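Local coordinates for mucin-like protocadherin (Homo sapiens, PDB 6OAE), which probably acts as an intermicrovillar adhesion molecule, its extracellular cadherin repeats forming calcium-dependent heterophilic complexes with CDHR2 that control microvillar packing, at residues 4-9 and 29-34; 141-146 and 176-181; 12-17 and 87-92. All blocks are in the same frame, centred on the assembly; numbering follows the deposited sequence.

Contact 1. Residues 4-9 and 29-34; sequences QYCSVN and HVPEGQ
Ser7 and His29 clasp each other through two backbone hydrogen bonds, making a single antiparallel bridge. His29 N gives to Ser7 O at 2.8 Å, nearly along the C=O axis, and Ser7 N gives back to His29 O at 3.0 Å in the carbonyl plane. That same His29 O also takes a CA-H...O contact from Cys6 CA at 3.1 Å. Ser7 OG sits between its own backbone N and carbonyl carbon (chi1 63°), which sets it 3.4 Å from His29 CB. The imidazole, with CG anti to the backbone N, turns an edge to Tyr5 O.

Further along, Pro31 lies against the 4-6 backbone: its CG packs 3.4 Å from Gln4 C, while its CD rests near Cys6 SG. This is the N-terminal tip of the first cadherin repeat of the fragment, where the chain start runs beside the loop leading into strand 35-38. Cys6 SG, buried here, forms a disulfide with Cys74 of strand 67-76, tying the N-terminal segment to the sheet.

A type II turn from Pro31 to Gln34, closed by Gln34 N to Pro31 O, brings the extended Gln34 side chain back toward the N-terminal segment. Its NE2 makes a weak bond to Gln4 O at 3.4 Å; its OE1 accepts from a water that in turn accepts from Cys6 N, 2.9 Å from that water's oxygen.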
# COMPACT_ATOMS: atom_id res chain seq x y z
N GLN A 4 22.58 12.19 37.35
CA GLN A 4 22.70 10.75 37.71
C GLN A 4 21.49 9.97 37.20
O GLN A 4 21.12 8.95 37.82
CB GLN A 4 22.86 10.61 39.23
CG GLN A 4 24.23 11.06 39.73
CD GLN A 4 25.32 10.24 39.10
OE1 GLN A 4 26.16 10.75 38.36
NE2 GLN A 4 25.30 8.94 39.36
N TYR A 5 20.90 10.41 36.08
CA TYR A 5 19.80 9.71 35.39
C TYR A 5 20.16 9.55 33.92
O TYR A 5 20.63 10.53 33.33
CB TYR A 5 18.47 10.46 35.52
CG TYR A 5 17.86 10.42 36.91
CD1 TYR A 5 17.61 9.22 37.56
CD2 TYR A 5 17.53 11.60 37.56
CE1 TYR A 5 17.06 9.19 38.84
CE2 TYR A 5 16.97 11.59 38.83
CZ TYR A 5 16.73 10.39 39.47
OH TYR A 5 16.19 10.41 40.72
N CYS A 6 19.95 8.36 33.38
CA CYS A 6 20.01 8.07 31.93
C CYS A 6 19.13 9.06 31.17
O CYS A 6 18.06 9.36 31.69
CB CYS A 6 19.47 6.70 31.59
SG CYS A 6 20.70 5.39 31.69
N SER A 7 19.58 9.51 30.00
CA SER A 7 18.82 10.40 29.10
C SER A 7 19.21 10.16 27.64
O SER A 7 20.29 9.56 27.36
CB SER A 7 19.01 11.84 29.48
OG SER A 7 20.37 12.23 29.33
N VAL A 8 18.32 10.58 26.77
CA VAL A 8 18.51 10.73 25.30
C VAL A 8 17.99 12.13 24.97
O VAL A 8 17.01 12.57 25.63
CB VAL A 8 17.80 9.62 24.52
CG1 VAL A 8 18.38 8.26 24.87
CG2 VAL A 8 16.27 9.60 24.72
N ASN A 9 18.62 12.79 24.00
CA ASN A 9 18.23 14.14 23.53
C ASN A 9 17.06 14.02 22.55
O ASN A 9 16.45 15.03 22.28
CB ASN A 9 19.42 14.88 22.91
CG ASN A 9 19.77 14.43 21.50
OD1 ASN A 9 19.82 13.23 21.21
ND2 ASN A 9 20.03 15.39 20.62
N HIS A 29 22.94 8.79 27.18
CA HIS A 29 23.74 9.34 28.31
C HIS A 29 23.52 8.42 29.50
O HIS A 29 22.35 8.33 29.97
CB HIS A 29 23.41 10.81 28.62
CG HIS A 29 24.03 11.26 29.91
ND1 HIS A 29 25.40 11.42 30.05
CD2 HIS A 29 23.49 11.54 31.11
CE1 HIS A 29 25.67 11.81 31.28
NE2 HIS A 29 24.51 11.89 31.95
N VAL A 30 24.58 7.75 29.95
CA VAL A 30 24.53 6.74 31.04
C VAL A 30 25.40 7.27 32.17
O VAL A 30 26.57 7.57 31.94
CB VAL A 30 24.99 5.36 30.53
CG1 VAL A 30 24.94 4.32 31.64
CG2 VAL A 30 24.15 4.90 29.33
N PRO A 31 24.88 7.43 33.41
CA PRO A 31 25.70 7.90 34.52
C PRO A 31 26.77 6.85 34.87
O PRO A 31 26.48 5.67 34.71
CB PRO A 31 24.73 8.08 35.70
CG PRO A 31 23.34 8.04 35.07
CD PRO A 31 23.49 7.18 33.83
N GLU A 32 27.95 7.29 35.32
CA GLU A 32 29.02 6.37 35.80
C GLU A 32 28.39 5.39 36.80
O GLU A 32 27.66 5.87 37.69
CB GLU A 32 30.19 7.15 36.41
CG GLU A 32 31.42 6.29 36.68
CD GLU A 32 32.01 5.61 35.45
OE1 GLU A 32 32.32 6.33 34.47
OE2 GLU A 32 32.14 4.36 35.47
N GLY A 33 28.60 4.08 36.62
CA GLY A 33 28.11 3.02 37.52
C GLY A 33 26.82 2.37 37.05
O GLY A 33 26.40 1.38 37.69
N GLN A 34 26.19 2.89 35.98
CA GLN A 34 24.95 2.32 35.39
C GLN A 34 25.28 1.66 34.04
O GLN A 34 26.32 1.99 33.47
CB GLN A 34 23.86 3.40 35.24
CG GLN A 34 23.17 3.76 36.55
CD GLN A 34 22.12 4.83 36.40
OE1 GLN A 34 21.30 4.81 35.48
NE2 GLN A 34 22.11 5.78 37.33
O HOH W 1 19.28 6.32 35.27

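Contact 2. Residues 141-146 and 176-181; sequences QEMTAG and TFWLLV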
# COMPACT_ATOMS: atom_id res chain seq x y z
N GLN A 141 -9.88 1.51 -22.00
CA GLN A 141 -9.42 1.85 -23.38
C GLN A 141 -9.98 0.81 -24.35
O GLN A 141 -9.73 -0.37 -24.15
CB GLN A 141 -7.89 1.87 -23.40
CG GLN A 141 -7.32 2.24 -24.76
CD GLN A 141 -5.81 2.29 -24.78
OE1 GLN A 141 -5.19 2.14 -25.84
NE2 GLN A 141 -5.21 2.50 -23.61
N GLU A 142 -10.73 1.25 -25.36
CA GLU A 142 -11.31 0.30 -26.34
C GLU A 142 -10.16 -0.40 -27.07
O GLU A 142 -9.15 0.27 -27.39
CB GLU A 142 -12.30 0.95 -27.31
CG GLU A 142 -11.72 2.04 -28.18
CD GLU A 142 -12.76 2.65 -29.10
OE1 GLU A 142 -12.38 3.07 -30.19
OE2 GLU A 142 -13.96 2.68 -28.72
N MET A 143 -10.31 -1.70 -27.26
CA MET A 143 -9.39 -2.57 -28.02
C MET A 143 -9.98 -2.76 -29.42
O MET A 143 -9.22 -2.75 -30.39
CB MET A 143 -9.24 -3.92 -27.32
CG MET A 143 -7.86 -4.50 -27.43
SD MET A 143 -7.90 -6.29 -27.21
CE MET A 143 -8.52 -6.79 -28.82
N THR A 144 -11.30 -2.95 -29.51
CA THR A 144 -12.07 -3.04 -30.78
C THR A 144 -12.74 -1.68 -31.02
O THR A 144 -13.26 -1.10 -30.05
CB THR A 144 -12.97 -4.28 -30.73
OG1 THR A 144 -13.82 -4.22 -29.58
CG2 THR A 144 -12.16 -5.57 -30.69
N ALA A 145 -12.70 -1.17 -32.25
CA ALA A 145 -13.17 0.20 -32.61
C ALA A 145 -14.68 0.32 -32.32
O ALA A 145 -15.44 -0.61 -32.65
CB ALA A 145 -12.85 0.52 -34.06
N GLY A 146 -15.08 1.43 -31.69
CA GLY A 146 -16.48 1.72 -31.35
C GLY A 146 -16.89 1.19 -29.98
O GLY A 146 -17.95 1.57 -29.54
N THR A 176 -14.15 -5.49 -26.87
CA THR A 176 -13.00 -5.78 -25.99
C THR A 176 -12.37 -4.47 -25.54
O THR A 176 -12.25 -3.52 -26.35
CB THR A 176 -12.02 -6.74 -26.65
OG1 THR A 176 -12.77 -7.92 -26.93
CG2 THR A 176 -10.86 -7.10 -25.75
N PHE A 177 -11.97 -4.44 -24.27
CA PHE A 177 -11.35 -3.29 -23.59
C PHE A 177 -10.07 -3.70 -22.89
O PHE A 177 -9.99 -4.85 -22.42
CB PHE A 177 -12.27 -2.72 -22.52
CG PHE A 177 -13.55 -2.14 -23.05
CD1 PHE A 177 -13.58 -0.87 -23.57
CD2 PHE A 177 -14.72 -2.87 -23.00
CE1 PHE A 177 -14.77 -0.32 -24.04
CE2 PHE A 177 -15.91 -2.33 -23.49
CZ PHE A 177 -15.93 -1.05 -24.01
N TRP A 178 -9.13 -2.78 -22.84
CA TRP A 178 -8.01 -2.78 -21.87
C TRP A 178 -8.53 -2.05 -20.63
O TRP A 178 -9.07 -0.92 -20.79
CB TRP A 178 -6.76 -2.09 -22.41
CG TRP A 178 -5.95 -2.92 -23.34
CD1 TRP A 178 -5.26 -4.06 -23.04
CD2 TRP A 178 -5.71 -2.64 -24.74
NE1 TRP A 178 -4.61 -4.52 -24.16
CE2 TRP A 178 -4.87 -3.67 -25.22
CE3 TRP A 178 -6.12 -1.64 -25.63
CZ2 TRP A 178 -4.44 -3.72 -26.55
CZ3 TRP A 178 -5.70 -1.69 -26.94
CH2 TRP A 178 -4.87 -2.72 -27.40
N LEU A 179 -8.40 -2.67 -19.48
CA LEU A 179 -8.65 -2.04 -18.18
C LEU A 179 -7.29 -1.78 -17.54
O LEU A 179 -6.55 -2.76 -17.33
CB LEU A 179 -9.51 -2.97 -17.32
CG LEU A 179 -9.91 -2.41 -15.96
CD1 LEU A 179 -10.74 -1.14 -16.09
CD2 LEU A 179 -10.66 -3.46 -15.19
N LEU A 180 -6.97 -0.52 -17.28
CA LEU A 180 -5.70 -0.11 -16.63
C LEU A 180 -6.01 0.33 -15.21
O LEU A 180 -7.07 0.94 -14.99
CB LEU A 180 -5.06 1.06 -17.37
CG LEU A 180 -4.94 0.91 -18.88
CD1 LEU A 180 -4.26 2.14 -19.47
CD2 LEU A 180 -4.18 -0.35 -19.24
N VAL A 181 -5.10 0.06 -14.29
CA VAL A 181 -5.22 0.64 -12.94
C VAL A 181 -3.85 1.21 -12.59
O VAL A 181 -2.85 0.56 -12.96
CB VAL A 181 -5.73 -0.38 -11.90
CG1 VAL A 181 -4.77 -1.56 -11.71
CG2 VAL A 181 -6.03 0.30 -10.58
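Thr176 O draws two consecutive amides of the other segment, because the chain turns off the strand at Met143. Met143 N reaches Thr176 O at 2.8 Å from above the carbonyl plane, 29° out of it, and Thr144 N adds a weak bond. The side chain of Thr144 then stands in for Met143 O, the acceptor a continued antiparallel ladder would offer: with Thr144 OG1 in the crowded position between its own N and carbonyl carbon (chi1 56°), that oxygen takes the Thr176 N-H, 3.0 Å from Thr176 N, in an almost straight bond. Both polar backbone atoms of Thr176 are thus bound by the departing loop.

Met143 also folds onto Trp178. Met143 CG stands over one face of the Trp178 indole, 3.4 Å from the centroid of the six-membered ring and 9° off the normal, a CH-pi contact in which the two side chains cross at about a right angle. Met143 SD sits farther out, obliquely, in a Met-aromatic contact, and touches Thr176 CG2 at 3.4 Å, where the chain bends at chi3.

The pairing behind this is antiparallel, between edge strand 137-142 and strand 174-182 in a four-stranded sheet of the second cadherin repeat, a Greek-key beta sandwich. Gln141 and Trp178 form the hydrogen-bonded pair: Gln141 N to Trp178 O and Trp178 N to Gln141 O are both 2.8 Å and lie nearly along the C=O axes. Their side chains leave the same face and run side by side, the extended Gln141 bringing OE1 3.9 Å from Trp178 CE3, with amide and ring planes steeply inclined. Phe177 takes the other face, packing on Leu140 and Ala147, and Glu142 OE2 bonds to Ser148 OG.

Contact 3. Residues 12-17 and 87-92; sequences IFEVEE and FVSVLD. With CA (calcium ion), chain C; CA (calcium ion), chain D.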
# COMPACT_ATOMS: atom_id res chain seq x y z
N ILE A 12 11.84 10.24 19.51
CA ILE A 12 10.87 9.95 18.41
C ILE A 12 11.61 10.14 17.10
O ILE A 12 12.12 11.27 16.84
CB ILE A 12 9.59 10.81 18.48
CG1 ILE A 12 8.84 10.59 19.80
CG2 ILE A 12 8.68 10.58 17.29
CD1 ILE A 12 7.70 11.54 20.02
N PHE A 13 11.67 9.09 16.29
CA PHE A 13 12.37 9.07 14.98
C PHE A 13 11.35 8.72 13.92
O PHE A 13 10.46 7.87 14.18
CB PHE A 13 13.54 8.08 15.03
CG PHE A 13 14.53 8.43 16.09
CD1 PHE A 13 14.34 8.03 17.41
CD2 PHE A 13 15.64 9.23 15.79
CE1 PHE A 13 15.24 8.39 18.39
CE2 PHE A 13 16.54 9.59 16.77
CZ PHE A 13 16.34 9.18 18.07
N GLU A 14 11.49 9.33 12.75
CA GLU A 14 10.70 8.98 11.57
C GLU A 14 11.66 8.36 10.59
O GLU A 14 12.69 8.98 10.34
CB GLU A 14 10.01 10.21 11.00
CG GLU A 14 8.73 10.54 11.74
CD GLU A 14 7.88 11.57 11.03
OE1 GLU A 14 8.38 12.18 10.05
OE2 GLU A 14 6.73 11.73 11.44
N VAL A 15 11.35 7.15 10.10
CA VAL A 15 12.20 6.40 9.15
C VAL A 15 11.29 5.93 8.01
O VAL A 15 10.33 5.26 8.29
CB VAL A 15 12.94 5.22 9.82
CG1 VAL A 15 13.81 4.46 8.83
CG2 VAL A 15 13.79 5.69 11.01
N GLU A 16 11.62 6.28 6.77
CA GLU A 16 10.88 5.77 5.60
C GLU A 16 11.12 4.28 5.50
O GLU A 16 12.27 3.85 5.67
CB GLU A 16 11.32 6.43 4.30
CG GLU A 16 11.10 7.91 4.28
CD GLU A 16 10.92 8.51 2.90
OE1 GLU A 16 11.36 7.89 1.89
OE2 GLU A 16 10.33 9.59 2.84
N GLU A 17 10.07 3.51 5.24
CA GLU A 17 10.22 2.04 5.08
C GLU A 17 11.22 1.80 3.96
O GLU A 17 11.36 2.68 3.07
CB GLU A 17 8.90 1.36 4.84
CG GLU A 17 8.17 1.84 3.60
CD GLU A 17 7.05 0.90 3.18
OE1 GLU A 17 6.12 1.38 2.52
OE2 GLU A 17 7.13 -0.28 3.51
N PHE A 87 10.68 5.62 20.19
CA PHE A 87 9.75 5.22 19.12
C PHE A 87 10.34 5.52 17.75
O PHE A 87 10.81 6.64 17.53
CB PHE A 87 8.42 5.94 19.31
CG PHE A 87 7.58 5.39 20.43
CD1 PHE A 87 8.05 4.41 21.30
CD2 PHE A 87 6.30 5.86 20.64
CE1 PHE A 87 7.24 3.92 22.31
CE2 PHE A 87 5.50 5.35 21.65
CZ PHE A 87 5.97 4.38 22.48
N VAL A 88 10.30 4.52 16.88
CA VAL A 88 10.55 4.73 15.43
C VAL A 88 9.19 4.63 14.74
O VAL A 88 8.61 3.54 14.70
CB VAL A 88 11.56 3.75 14.84
CG1 VAL A 88 11.73 4.01 13.35
CG2 VAL A 88 12.91 3.83 15.54
N SER A 89 8.72 5.75 14.24
CA SER A 89 7.52 5.84 13.40
C SER A 89 7.95 5.55 11.96
O SER A 89 8.73 6.34 11.41
CB SER A 89 6.89 7.17 13.56
OG SER A 89 5.79 7.28 12.67
N VAL A 90 7.46 4.46 11.38
CA VAL A 90 7.81 4.05 10.00
C VAL A 90 6.85 4.74 9.03
O VAL A 90 5.63 4.66 9.25
CB VAL A 90 7.77 2.52 9.83
CG1 VAL A 90 8.15 2.12 8.42
CG2 VAL A 90 8.65 1.82 10.86
N LEU A 91 7.38 5.38 7.99
CA LEU A 91 6.59 6.15 7.01
C LEU A 91 6.34 5.27 5.79
O LEU A 91 7.29 4.61 5.29
CB LEU A 91 7.33 7.42 6.59
CG LEU A 91 7.71 8.38 7.71
CD1 LEU A 91 8.38 9.62 7.14
CD2 LEU A 91 6.50 8.75 8.57
N ASP A 92 5.10 5.27 5.33
CA ASP A 92 4.68 4.47 4.16
C ASP A 92 5.32 5.06 2.90
O ASP A 92 5.40 6.32 2.75
CB ASP A 92 3.16 4.40 4.04
CG ASP A 92 2.73 3.56 2.85
OD1 ASP A 92 3.38 2.48 2.61
OD2 ASP A 92 1.79 3.99 2.14
CA CA C . 4.15 0.77 1.40
CA CA D . 6.63 -2.26 2.32
O HOH W 2 5.33 9.96 12.52
O HOH W 3 8.83 -3.24 2.42
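Strand 12-16 runs parallel to the end of strand 79-91, the one parallel pairing in this four-stranded sheet of the first cadherin repeat's Greek-key sandwich. Five backbone bonds alternate along it. Phe87 O accepts from Phe13 N, and Phe13 O receives Ser89 N at 2.7 Å, nearly along the C=O axis. Ser89 O takes Val15 N in the carbonyl plane, whereas Leu91 N reaches Val15 O from above the Val15 carbonyl plane, 35° out of it. Glu17 N to Leu91 O closes the series at 3.0 Å and 170°. All but the last carbonyl also gain a CA-H...O contact.

On the buried face, with Phe13 and Val90, Val15 CG2 meets Val88 CG1 at 3.5 Å. On the other, with Ile12 and Glu16, a water bridges Glu14 OE2 and Ser89 OG, donating to the carboxylate, while the Leu91 methyls cross obliquely against it.

Beyond the last bond two carboxylates meet calcium. Glu17, with CG between N and carbonyl carbon (chi1 59°), puts OE1 on the chain C ion and OE2, which Tyr62 N also bonds, on the chain D ion, where a water binds too. Glu63, Val93, Asp95 and Asp131 complete the chain C site; Asp61, Glu63 and Asp95 the chain D site. Glu17 OE1 and Asp92 OD1, only 3.0 Å apart, both grip the chain C calcium, whose charge probably offsets their repulsion; Asp92 OD1 binds it at 2.2 Å.

Contacts 1 and 3 belong to the first cadherin repeat and contact 2 to the second, so the three are strung along a rod. Contact 1 lies at the N-terminal tip, its centre about 25 Å from that of contact 3, and their segments alternate along the chain: 4-9 leads into 12-17. Contact 3 sits at the other end of that repeat, where Glu17 and Asp92 enter the calcium linker; Asp131, from the second repeat, shares the chain C ion with them. Contact 2 lies across the linker, its centre about 41 Å from that of contact 3 and nearest atoms about 15 Å apart. Contacts 1 and 2 are about 66 Å apart between centres, on opposite sides of the chain's centre.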